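Local structure of ORF98 PTP-2 (Cydia pomonella granulosis virus, 6I28) at residues D63-H68 with L82-N87; G21-D26 with L101-A106. The protein is probably a dual-specificity protein phosphatase, removing phosphate from tyrosine and serine or threonine side chains, perhaps those of MAP kinases. One frame throughout, in Å; residues are numbered along the deposited sequence.

Contact 1 (D63-H68 with L82-N87); sequences DHLHVH and LEMLFN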
loop_
_atom_site.group_PDB
_atom_site.type_symbol
_atom_site.label_atom_id
_atom_site.label_comp_id
_atom_site.label_asym_id
_atom_site.label_seq_id
_atom_site.Cartn_x
_atom_site.Cartn_y
_atom_site.Cartn_z
ATOM N N ASP A 63 3.604 1.689 -15.066
ATOM C CA ASP A 63 4.341 1.388 -13.844
ATOM C C ASP A 63 4.208 2.464 -12.794
ATOM O O ASP A 63 4.760 2.297 -11.683
ATOM C CB ASP A 63 5.823 1.126 -14.119
ATOM C CG ASP A 63 6.065 -0.168 -14.883
ATOM O OD1 ASP A 63 5.186 -1.057 -14.886
ATOM O OD2 ASP A 63 7.115 -0.272 -15.532
ATOM N N HIS A 64 3.357 3.450 -13.011
ATOM C CA HIS A 64 3.075 4.458 -11.988
ATOM C C HIS A 64 1.577 4.710 -11.969
ATOM O O HIS A 64 1.016 5.216 -12.945
ATOM C CB HIS A 64 3.843 5.742 -12.247
ATOM C CG HIS A 64 3.835 6.682 -11.088
ATOM N ND1 HIS A 64 4.730 7.726 -10.968
ATOM C CD2 HIS A 64 3.043 6.729 -9.991
ATOM C CE1 HIS A 64 4.484 8.365 -9.837
ATOM N NE2 HIS A 64 3.466 7.780 -9.228
ATOM N N LEU A 65 0.939 4.301 -10.890
ATOM C CA LEU A 65 -0.480 4.420 -10.639
ATOM C C LEU A 65 -0.737 5.453 -9.553
ATOM O O LEU A 65 -0.090 5.442 -8.510
ATOM C CB LEU A 65 -1.036 3.079 -10.167
ATOM C CG LEU A 65 -2.535 2.948 -9.877
ATOM C CD1 LEU A 65 -3.228 3.350 -11.162
ATOM C CD2 LEU A 65 -2.969 1.565 -9.469
ATOM N N HIS A 66 -1.745 6.269 -9.759
ATOM C CA HIS A 66 -2.194 7.282 -8.814
ATOM C C HIS A 66 -3.669 7.069 -8.521
ATOM O O HIS A 66 -4.468 6.936 -9.446
ATOM C CB HIS A 66 -1.990 8.697 -9.402
ATOM C CG HIS A 66 -2.629 9.788 -8.603
ATOM N ND1 HIS A 66 -3.485 10.722 -9.155
ATOM C CD2 HIS A 66 -2.556 10.085 -7.283
ATOM C CE1 HIS A 66 -3.901 11.556 -8.218
ATOM N NE2 HIS A 66 -3.361 11.181 -7.070
ATOM N N VAL A 67 -4.045 7.083 -7.244
ATOM C CA VAL A 67 -5.430 7.257 -6.834
ATOM C C VAL A 67 -5.510 8.509 -5.961
ATOM O O VAL A 67 -4.839 8.583 -4.918
ATOM C CB VAL A 67 -5.981 6.042 -6.055
ATOM C CG1 VAL A 67 -7.382 6.362 -5.580
ATOM C CG2 VAL A 67 -6.001 4.791 -6.902
ATOM N N HIS A 68 -6.321 9.476 -6.373
ATOM C CA HIS A 68 -6.581 10.642 -5.552
ATOM C C HIS A 68 -7.472 10.259 -4.378
ATOM O O HIS A 68 -8.641 9.887 -4.574
ATOM C CB HIS A 68 -7.271 11.710 -6.381
ATOM C CG HIS A 68 -7.515 12.979 -5.639
ATOM N ND1 HIS A 68 -8.619 13.172 -4.827
ATOM C CD2 HIS A 68 -6.812 14.135 -5.606
ATOM C CE1 HIS A 68 -8.577 14.388 -4.317
ATOM N NE2 HIS A 68 -7.501 14.998 -4.786
ATOM N N LEU A 82 -10.035 -0.169 -3.586
ATOM C CA LEU A 82 -9.202 -1.198 -2.974
ATOM C C LEU A 82 -9.021 -2.413 -3.873
ATOM O O LEU A 82 -7.894 -2.893 -4.031
ATOM C CB LEU A 82 -9.790 -1.612 -1.642
ATOM C CG LEU A 82 -8.877 -2.338 -0.692
ATOM C CD1 LEU A 82 -7.650 -1.510 -0.297
ATOM C CD2 LEU A 82 -9.677 -2.765 0.527
ATOM N N GLU A 83 -10.078 -2.844 -4.555
ATOM C CA GLU A 83 -9.987 -4.026 -5.421
ATOM C C GLU A 83 -9.079 -3.763 -6.615
ATOM O O GLU A 83 -8.164 -4.549 -6.883
ATOM C CB GLU A 83 -11.362 -4.466 -5.893
ATOM C CG GLU A 83 -11.291 -5.720 -6.729
ATOM C CD GLU A 83 -11.003 -6.960 -5.924
ATOM O OE1 GLU A 83 -11.141 -6.898 -4.685
ATOM O OE2 GLU A 83 -10.648 -8.000 -6.549
ATOM N N MET A 84 -9.269 -2.642 -7.304
ATOM C CA MET A 84 -8.392 -2.272 -8.411
ATOM C C MET A 84 -6.943 -2.156 -7.940
ATOM O O MET A 84 -6.016 -2.696 -8.555
ATOM C CB MET A 84 -8.887 -0.953 -9.033
ATOM C CG MET A 84 -8.094 -0.448 -10.234
ATOM S SD MET A 84 -6.570 0.414 -9.701
ATOM C CE MET A 84 -7.244 1.973 -9.103
ATOM N N LEU A 85 -6.719 -1.548 -6.777
ATOM C CA LEU A 85 -5.357 -1.399 -6.291
ATOM C C LEU A 85 -4.732 -2.753 -5.986
ATOM O O LEU A 85 -3.575 -3.013 -6.312
ATOM C CB LEU A 85 -5.362 -0.530 -5.040
ATOM C CG LEU A 85 -5.545 0.972 -5.340
ATOM C CD1 LEU A 85 -5.929 1.689 -4.070
ATOM C CD2 LEU A 85 -4.254 1.591 -5.968
ATOM N N PHE A 86 -5.467 -3.607 -5.289
ATOM C CA PHE A 86 -4.974 -4.956 -5.041
ATOM C C PHE A 86 -4.560 -5.686 -6.306
ATOM O O PHE A 86 -3.475 -6.292 -6.361
ATOM C CB PHE A 86 -5.980 -5.804 -4.270
ATOM C CG PHE A 86 -5.494 -7.216 -4.031
ATOM C CD1 PHE A 86 -4.659 -7.513 -2.973
ATOM C CD2 PHE A 86 -5.769 -8.220 -4.945
ATOM C CE1 PHE A 86 -4.194 -8.760 -2.805
ATOM C CE2 PHE A 86 -5.270 -9.469 -4.769
ATOM C CZ PHE A 86 -4.538 -9.741 -3.647
ATOM N N ASN A 87 -5.424 -5.654 -7.326
ATOM C CA ASN A 87 -5.156 -6.354 -8.574
ATOM C C ASN A 87 -3.972 -5.759 -9.287
ATOM O O ASN A 87 -3.162 -6.498 -9.856
ATOM C CB ASN A 87 -6.377 -6.319 -9.434
ATOM C CG ASN A 87 -7.430 -7.230 -8.931
ATOM O OD1 ASN A 87 -7.137 -8.286 -8.411
ATOM N ND2 ASN A 87 -8.680 -6.829 -9.078
#
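No ring or other flat group enters the interface where L65 and V67 meet M84 and L85; the histidine rings of the strand lie beyond it. H66 points away from the helix, and one face of its ring carries the backbone N of H68, 3.5 Å above the plane and offset toward the rim, while its NE2 makes a weak hydrogen bond to I46 O. The contact itself is aliphatic and has no hydrogen bond across it. L65 CD2 touches L85 CD2 at 3.7 Å, the two side chains crossing obliquely, and meets M84 SD tip to tip at 3.8 Å. This is the strand-helix half of a beta-alpha-beta crossover: residues 82-87, the first turns of helix 82-95, run nearly antiparallel to edge strand 64-68 (166°, axes 10.8 Å apart), and the helix leads back to the sheet at strand 100-103. V67 reaches the same two helix residues through CG2, which lies 3.8 Å from L85 CD2. The M84 chain is bent at chi2 and again at chi3 (-75°), the second bend putting CE 3.8 Å from V67 CG2. L85 is buried, leaning also on V43 of the neighbouring strand and L114 of helix 110-123, whereas M84 lies at the exposed side.

Contact 2 (G21-D26 with L101-A106); sequences GGFYGD and LIHCHA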
loop_
_atom_site.group_PDB
_atom_site.type_symbol
_atom_site.label_atom_id
_atom_site.label_comp_id
_atom_site.label_asym_id
_atom_site.label_seq_id
_atom_site.Cartn_x
_atom_site.Cartn_y
_atom_site.Cartn_z
ATOM N N GLY A 21 6.271 4.333 2.097
ATOM C CA GLY A 21 6.884 5.575 2.498
ATOM C C GLY A 21 5.986 6.765 2.301
ATOM O O GLY A 21 4.792 6.630 2.005
ATOM N N GLY A 22 6.590 7.938 2.452
ATOM C CA GLY A 22 5.839 9.175 2.369
ATOM C C GLY A 22 6.188 9.996 1.146
ATOM O O GLY A 22 6.605 9.455 0.129
ATOM N N PHE A 23 6.025 11.300 1.250
ATOM C CA PHE A 23 6.428 12.245 0.218
ATOM C C PHE A 23 6.499 13.611 0.877
ATOM O O PHE A 23 5.528 14.061 1.517
ATOM C CB PHE A 23 5.480 12.252 -1.007
ATOM C CG PHE A 23 5.917 13.260 -2.056
ATOM C CD1 PHE A 23 7.091 13.052 -2.770
ATOM C CD2 PHE A 23 5.185 14.415 -2.298
ATOM C CE1 PHE A 23 7.549 13.981 -3.694
ATOM C CE2 PHE A 23 5.635 15.344 -3.221
ATOM C CZ PHE A 23 6.839 15.124 -3.908
ATOM N N TYR A 24 7.631 14.301 0.697
ATOM C CA TYR A 24 7.894 15.536 1.430
ATOM C C TYR A 24 8.358 16.643 0.504
ATOM O O TYR A 24 8.905 17.642 0.980
ATOM C CB TYR A 24 8.922 15.303 2.541
ATOM C CG TYR A 24 8.594 14.092 3.358
ATOM C CD1 TYR A 24 7.803 14.194 4.493
ATOM C CD2 TYR A 24 9.019 12.836 2.957
ATOM C CE1 TYR A 24 7.465 13.066 5.228
ATOM C CE2 TYR A 24 8.674 11.707 3.670
ATOM C CZ TYR A 24 7.911 11.834 4.813
ATOM O OH TYR A 24 7.580 10.708 5.537
ATOM N N GLY A 25 8.104 16.497 -0.797
ATOM C CA GLY A 25 8.335 17.560 -1.750
ATOM C C GLY A 25 9.688 17.524 -2.407
ATOM O O GLY A 25 10.017 18.447 -3.178
ATOM N N ASP A 26 10.497 16.507 -2.107
ATOM C CA ASP A 26 11.789 16.314 -2.754
ATOM C C ASP A 26 11.655 15.103 -3.668
ATOM O O ASP A 26 11.875 13.947 -3.275
ATOM C CB ASP A 26 12.903 16.154 -1.742
ATOM C CG ASP A 26 14.264 16.011 -2.394
ATOM O OD1 ASP A 26 14.362 15.872 -3.640
ATOM O OD2 ASP A 26 15.254 16.019 -1.654
ATOM N N LEU A 101 6.740 0.457 -4.650
ATOM C CA LEU A 101 6.732 1.489 -3.627
ATOM C C LEU A 101 5.297 2.023 -3.553
ATOM O O LEU A 101 4.806 2.606 -4.506
ATOM C CB LEU A 101 7.713 2.619 -3.916
ATOM C CG LEU A 101 7.475 3.852 -3.043
ATOM C CD1 LEU A 101 7.642 3.500 -1.501
ATOM C CD2 LEU A 101 8.361 5.034 -3.454
ATOM N N ILE A 102 4.649 1.845 -2.416
ATOM C CA ILE A 102 3.356 2.462 -2.113
ATOM C C ILE A 102 3.605 3.657 -1.186
ATOM O O ILE A 102 4.223 3.544 -0.119
ATOM C CB ILE A 102 2.379 1.492 -1.444
ATOM C CG1 ILE A 102 2.162 0.194 -2.238
ATOM C CG2 ILE A 102 1.012 2.209 -1.219
ATOM C CD1 ILE A 102 1.655 -0.926 -1.313
ATOM N N HIS A 103 3.189 4.838 -1.586
ATOM C CA HIS A 103 3.470 6.022 -0.795
ATOM C C HIS A 103 2.246 6.934 -0.687
ATOM O O HIS A 103 1.389 6.999 -1.584
ATOM C CB HIS A 103 4.648 6.847 -1.357
ATOM C CG HIS A 103 4.284 7.803 -2.467
ATOM N ND1 HIS A 103 3.928 9.117 -2.254
ATOM C CD2 HIS A 103 4.227 7.617 -3.811
ATOM C CE1 HIS A 103 3.680 9.701 -3.415
ATOM N NE2 HIS A 103 3.850 8.812 -4.374
ATOM N N CYS A 104 2.198 7.669 0.407
ATOM C CA CYS A 104 1.284 8.778 0.617
ATOM C C CYS A 104 2.121 9.981 1.018
ATOM O O CYS A 104 3.154 10.267 0.380
ATOM C CB CYS A 104 0.197 8.404 1.620
ATOM S SG CYS A 104 0.699 7.732 3.199
ATOM N N HIS A 105 1.709 10.724 2.042
ATOM C CA HIS A 105 2.507 11.861 2.511
ATOM C C HIS A 105 3.391 11.510 3.699
ATOM O O HIS A 105 4.546 11.916 3.737
ATOM C CB HIS A 105 1.585 13.036 2.848
ATOM C CG HIS A 105 1.177 13.817 1.638
ATOM N ND1 HIS A 105 2.082 14.256 0.698
ATOM C CD2 HIS A 105 -0.037 14.198 1.184
ATOM C CE1 HIS A 105 1.451 14.901 -0.265
ATOM N NE2 HIS A 105 0.163 14.883 0.007
ATOM N N ALA A 106 2.884 10.731 4.650
ATOM C CA ALA A 106 3.638 10.354 5.839
ATOM C C ALA A 106 4.047 8.891 5.846
ATOM O O ALA A 106 4.918 8.510 6.633
ATOM C CB ALA A 106 2.812 10.651 7.098
#
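The phosphatase signature HCX5R, which runs from H103 to R110, begins in this contact, where G21-F23 pair with the end of strand 100-103 and the start of the loop after it. G21 makes a parallel bridge with H103: G21 N donates to I102 O (3.1 Å), and G21 O accepts from C104 N (3.2 Å). Past the strand the pairing changes character. F23 N gives H105 O a fairly straight bond of 3.0 Å, but comes from above the carbonyl plane, 46° out of it. H105 O also lies over one face of the Y24 ring, 3.5 Å from Y24 CE1, and takes a CA-H...O contact from G22; the bare glycine backbone comes this close with no side chain in the way. The hydroxyl of Y24 is hydrogen-bonded to D10 OD2.

H103 is turned by chi1 of 84° to place CG between its own backbone N and carbonyl carbon. H103 ND1 donates to C104 O (3.0 Å), close to the ring plane and on a lone pair, while NE2 bonds with S44 OG; gripped at both nitrogens, the ring has its rotation fixed. F23 CB packs 3.7 Å from H103 ND1. At the H105 ring the carbonyl of F23 lies at the edge, in plane, and a calcium ion is about 3 Å from the nearest atom of that side chain. A histidine fixed just ahead of C104, the cysteine that in this family is normally the nucleophile, is typical of the phosphate-binding loop of cysteine-dependent phosphatases.

How the contacts relate
Both contacts serve the same mixed sheet, in strand order 11-13, 18-21, 100-103, 41-46, 64-68, and their centres are 15 Å apart, with nearest atoms about 5 Å apart and no touch. Along the chain, contact 2 opens at 21-26, both segments of contact 1 follow, and contact 2 closes at 101-106. The helix of contact 1 precedes the strand of contact 2 directly in the chain. Strand 41-46 separates 64-68 from 100-103. The crossover that contact 1 packs thus delivers the inner strand whose end, in contact 2, starts the probable phosphate-binding loop.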